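Long-range contact in (S)-2-haloacid dehalogenase IVA (Burkholderia cepacia, PDB 2NO4), which catalyses the hydrolytic dehalogenation of short-chain (S)-2-haloalkanoic acids to (R)-2-hydroxyalkanoic acids, with inversion of configuration: residues Lys161-Cys171 / Trp189-Phe199. Numbering follows the deposited sequence.
With SO4 (sulfate ion), chain H.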
loop_
_atom_site.group_PDB
_atom_site.type_symbol
_atom_site.label_atom_id
_atom_site.label_comp_id
_atom_site.label_asym_id
_atom_site.label_seq_id
_atom_site.Cartn_x
_atom_site.Cartn_y
_atom_site.Cartn_z
ATOM N N LYS B 161 -4.584 9.739 -4.441
ATOM C CA LYS B 161 -5.575 9.326 -3.450
ATOM C C LYS B 161 -4.845 8.458 -2.400
ATOM O O LYS B 161 -3.865 7.788 -2.747
ATOM C CB LYS B 161 -6.645 8.468 -4.134
ATOM C CG LYS B 161 -7.498 9.179 -5.142
ATOM C CD LYS B 161 -8.160 8.107 -6.012
ATOM C CE LYS B 161 -9.318 8.654 -6.807
ATOM N NZ LYS B 161 -10.066 7.500 -7.484
ATOM N N PRO B 162 -5.355 8.405 -1.153
ATOM C CA PRO B 162 -6.566 9.093 -0.621
ATOM C C PRO B 162 -6.294 10.438 0.084
ATOM O O PRO B 162 -6.986 10.775 1.052
ATOM C CB PRO B 162 -7.093 8.081 0.411
ATOM C CG PRO B 162 -5.862 7.350 0.905
ATOM C CD PRO B 162 -4.773 7.480 -0.149
ATOM N N ASP B 163 -5.257 11.155 -0.350
ATOM C CA ASP B 163 -4.918 12.459 0.222
ATOM C C ASP B 163 -6.103 13.368 -0.059
ATOM O O ASP B 163 -6.569 13.386 -1.202
ATOM C CB ASP B 163 -3.693 13.044 -0.499
ATOM C CG ASP B 163 -3.202 14.310 0.140
ATOM O OD1 ASP B 163 -3.903 15.349 0.072
ATOM O OD2 ASP B 163 -2.142 14.255 0.778
ATOM N N PRO B 164 -6.607 14.096 0.971
ATOM C CA PRO B 164 -7.810 14.904 0.727
ATOM C C PRO B 164 -7.692 15.963 -0.389
ATOM O O PRO B 164 -8.723 16.327 -0.966
ATOM C CB PRO B 164 -8.078 15.556 2.084
ATOM C CG PRO B 164 -6.664 15.532 2.816
ATOM C CD PRO B 164 -6.147 14.211 2.371
ATOM N N ARG B 165 -6.487 16.456 -0.684
ATOM C CA ARG B 165 -6.360 17.470 -1.748
ATOM C C ARG B 165 -6.892 17.009 -3.102
ATOM O O ARG B 165 -7.361 17.838 -3.874
ATOM C CB ARG B 165 -4.923 18.014 -1.905
ATOM C CG ARG B 165 -4.374 18.707 -0.644
ATOM C CD ARG B 165 -3.299 17.817 -0.045
ATOM N NE ARG B 165 -2.018 18.365 -0.327
ATOM C CZ ARG B 165 -0.828 17.793 -0.183
ATOM N NH1 ARG B 165 -0.626 16.523 0.170
ATOM N NH2 ARG B 165 0.197 18.558 -0.478
ATOM N N ILE B 166 -6.826 15.705 -3.397
ATOM C CA ILE B 166 -7.375 15.203 -4.659
ATOM C C ILE B 166 -8.917 15.240 -4.742
ATOM O O ILE B 166 -9.470 15.560 -5.802
ATOM C CB ILE B 166 -6.789 13.835 -5.110
ATOM C CG1 ILE B 166 -7.159 13.588 -6.585
ATOM C CG2 ILE B 166 -7.276 12.704 -4.187
ATOM C CD1 ILE B 166 -6.608 12.260 -7.184
ATOM N N TYR B 167 -9.599 14.915 -3.642
ATOM C CA TYR B 167 -11.051 15.049 -3.551
ATOM C C TYR B 167 -11.465 16.532 -3.608
ATOM O O TYR B 167 -12.473 16.867 -4.229
ATOM C CB TYR B 167 -11.599 14.336 -2.287
ATOM C CG TYR B 167 -11.120 12.885 -2.227
ATOM C CD1 TYR B 167 -11.552 11.953 -3.191
ATOM C CD2 TYR B 167 -10.210 12.461 -1.247
ATOM C CE1 TYR B 167 -11.114 10.623 -3.174
ATOM C CE2 TYR B 167 -9.745 11.111 -1.227
ATOM C CZ TYR B 167 -10.223 10.206 -2.197
ATOM O OH TYR B 167 -9.798 8.895 -2.232
ATOM N N GLN B 168 -10.685 17.402 -2.959
ATOM C CA GLN B 168 -10.915 18.859 -2.984
ATOM C C GLN B 168 -10.789 19.414 -4.402
ATOM O O GLN B 168 -11.598 20.243 -4.811
ATOM C CB GLN B 168 -9.949 19.596 -2.038
ATOM C CG GLN B 168 -10.183 21.121 -1.935
ATOM C CD GLN B 168 -11.567 21.443 -1.411
ATOM O OE1 GLN B 168 -12.348 22.111 -2.075
ATOM N NE2 GLN B 168 -11.883 20.963 -0.235
ATOM N N PHE B 169 -9.775 18.952 -5.133
ATOM C CA PHE B 169 -9.591 19.259 -6.562
ATOM C C PHE B 169 -10.869 19.014 -7.397
ATOM O O PHE B 169 -11.221 19.844 -8.248
ATOM C CB PHE B 169 -8.388 18.465 -7.127
ATOM C CG PHE B 169 -8.090 18.732 -8.588
ATOM C CD1 PHE B 169 -7.579 19.974 -9.011
ATOM C CD2 PHE B 169 -8.289 17.737 -9.551
ATOM C CE1 PHE B 169 -7.284 20.207 -10.389
ATOM C CE2 PHE B 169 -8.011 17.977 -10.909
ATOM C CZ PHE B 169 -7.509 19.204 -11.321
ATOM N N ALA B 170 -11.542 17.880 -7.164
ATOM C CA ALA B 170 -12.811 17.551 -7.825
ATOM C C ALA B 170 -13.913 18.576 -7.491
ATOM O O ALA B 170 -14.635 19.015 -8.379
ATOM C CB ALA B 170 -13.272 16.081 -7.439
ATOM N N CYS B 171 -14.060 18.918 -6.206
ATOM C CA CYS B 171 -14.993 19.959 -5.760
ATOM C C CYS B 171 -14.706 21.269 -6.476
ATOM O O CYS B 171 -15.609 21.856 -7.046
ATOM C CB CYS B 171 -14.890 20.187 -4.252
ATOM S SG CYS B 171 -15.483 18.824 -3.320
ATOM N N TRP B 189 -9.979 1.804 0.116
ATOM C CA TRP B 189 -9.101 2.887 0.581
ATOM C C TRP B 189 -9.557 4.264 -0.017
ATOM O O TRP B 189 -9.442 5.296 0.611
ATOM C CB TRP B 189 -7.607 2.564 0.231
ATOM C CG TRP B 189 -7.384 2.122 -1.173
ATOM C CD1 TRP B 189 -7.345 0.831 -1.612
ATOM C CD2 TRP B 189 -7.247 2.953 -2.354
ATOM N NE1 TRP B 189 -7.189 0.792 -2.970
ATOM C CE2 TRP B 189 -7.121 2.072 -3.460
ATOM C CE3 TRP B 189 -7.211 4.349 -2.581
ATOM C CZ2 TRP B 189 -6.982 2.524 -4.801
ATOM C CZ3 TRP B 189 -7.068 4.810 -3.946
ATOM C CH2 TRP B 189 -6.947 3.891 -5.018
ATOM N N ASP B 190 -10.074 4.219 -1.230
ATOM C CA ASP B 190 -10.551 5.366 -1.979
ATOM C C ASP B 190 -11.886 5.826 -1.383
ATOM O O ASP B 190 -12.094 7.027 -1.181
ATOM C CB ASP B 190 -10.693 4.945 -3.448
ATOM C CG ASP B 190 -10.990 6.116 -4.401
ATOM O OD1 ASP B 190 -10.752 7.303 -4.048
ATOM O OD2 ASP B 190 -11.464 5.802 -5.535
ATOM N N LEU B 191 -12.776 4.885 -1.080
ATOM C CA LEU B 191 -14.007 5.188 -0.309
ATOM C C LEU B 191 -13.677 5.750 1.095
ATOM O O LEU B 191 -14.360 6.628 1.572
ATOM C CB LEU B 191 -14.944 3.973 -0.211
ATOM C CG LEU B 191 -15.383 3.448 -1.593
ATOM C CD1 LEU B 191 -15.666 1.958 -1.490
ATOM C CD2 LEU B 191 -16.571 4.242 -2.147
ATOM N N GLY B 192 -12.658 5.205 1.749
ATOM C CA GLY B 192 -12.219 5.709 3.044
ATOM C C GLY B 192 -11.793 7.160 2.956
ATOM O O GLY B 192 -12.271 7.974 3.725
ATOM N N GLY B 193 -10.932 7.480 1.977
ATOM C CA GLY B 193 -10.481 8.846 1.757
ATOM C C GLY B 193 -11.585 9.818 1.369
ATOM O O GLY B 193 -11.672 10.910 1.946
ATOM N N ALA B 194 -12.418 9.416 0.397
ATOM C CA ALA B 194 -13.547 10.205 -0.085
ATOM C C ALA B 194 -14.594 10.449 0.998
ATOM O O ALA B 194 -15.147 11.551 1.104
ATOM C CB ALA B 194 -14.206 9.481 -1.309
ATOM N N GLY B 195 -14.857 9.431 1.797
ATOM C CA GLY B 195 -15.859 9.489 2.882
ATOM C C GLY B 195 -15.377 10.393 4.001
ATOM O O GLY B 195 -16.131 11.276 4.484
ATOM N N LYS B 196 -14.119 10.206 4.405
ATOM C CA LYS B 196 -13.511 11.116 5.394
ATOM C C LYS B 196 -13.479 12.570 4.909
ATOM O O LYS B 196 -13.777 13.472 5.674
ATOM C CB LYS B 196 -12.128 10.673 5.815
ATOM C CG LYS B 196 -11.697 11.383 7.102
ATOM C CD LYS B 196 -10.339 10.975 7.500
ATOM C CE LYS B 196 -9.714 12.117 8.286
ATOM N NZ LYS B 196 -10.348 12.180 9.615
ATOM N N PHE B 197 -13.153 12.789 3.644
ATOM C CA PHE B 197 -13.246 14.115 3.034
ATOM C C PHE B 197 -14.667 14.711 3.086
ATOM O O PHE B 197 -14.840 15.940 3.246
ATOM C CB PHE B 197 -12.716 14.082 1.583
ATOM C CG PHE B 197 -12.829 15.410 0.875
ATOM C CD1 PHE B 197 -11.899 16.419 1.134
ATOM C CD2 PHE B 197 -13.875 15.653 -0.017
ATOM C CE1 PHE B 197 -11.999 17.685 0.528
ATOM C CE2 PHE B 197 -13.991 16.896 -0.652
ATOM C CZ PHE B 197 -13.055 17.921 -0.364
ATOM N N GLY B 198 -15.693 13.868 2.958
ATOM C CA GLY B 198 -17.075 14.365 3.002
ATOM C C GLY B 198 -17.994 14.046 1.826
ATOM O O GLY B 198 -19.159 14.462 1.835
ATOM N N PHE B 199 -17.500 13.328 0.812
ATOM C CA PHE B 199 -18.395 12.881 -0.288
ATOM C C PHE B 199 -19.352 11.828 0.237
ATOM O O PHE B 199 -19.032 11.169 1.196
ATOM C CB PHE B 199 -17.628 12.228 -1.423
ATOM C CG PHE B 199 -16.783 13.166 -2.239
ATOM C CD1 PHE B 199 -17.016 14.544 -2.250
ATOM C CD2 PHE B 199 -15.755 12.647 -3.026
ATOM C CE1 PHE B 199 -16.216 15.418 -3.062
ATOM C CE2 PHE B 199 -14.948 13.484 -3.835
ATOM C CZ PHE B 199 -15.202 14.884 -3.862
HETATM S S SO4 H . -8.028 5.147 -9.858
HETATM O O1 SO4 H . -8.917 5.282 -10.989
HETATM O O2 SO4 H . -6.670 4.823 -10.284
HETATM O O3 SO4 H . -8.048 6.312 -9.002
HETATM O O4 SO4 H . -8.557 4.001 -9.123
HETATM O O HOH W 1 -9.190 12.079 2.314
#
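The Tyr167 ring lies against the backbone of Gly193 and Ala194. Ala194 N sits over one face, offset toward the rim, and Ile166 CG2 is over the centre of the other. At the ring edge, Tyr167 OH donates to the anti lone pair of Asp190 OD1, 2.6 Å away. Ring and carboxylate are nearly coplanar, 24° apart. The Phe197 ring takes Tyr167 CB over one face, a CH-pi contact 3.7 Å from the ring centroid, and Cys171 SG at its edge. Cys171 SG also meets the edge of Phe199, 3.5 Å from Phe199 CE1. Tyr167 and Phe197 each fit as a knob into a hole of the other segment. The two helices, 164-171 and 189-197, cross at -64° beside the parallel sheet of the Rossmann-like HAD core. Gly193 lets Pro162 come close, with Pro162 CB 3.7 Å from Gly193 CA. A water donates to both Pro162 O and Gly193 O. Gly198, with positive phi, is the C-prime residue of the Schellman motif that ends helix 189-197. At the active-site end, the extended Lys161 chain lets Lys161 NZ form a salt bridge with Asp190 OD2 at 2.9 Å, approaching that oxygen from above the carboxylate plane. Lys161 NZ also pairs with the nucleophile Asp20 and donates to sulfate O3 at 2.8 Å. Ser185 holds Asp190 OD2 as well. The sulfate, probably from the crystallisation liquor, is also hydrogen-bonded to the substrate-binding residues Ala21, Tyr22, Ser128 and Asn129.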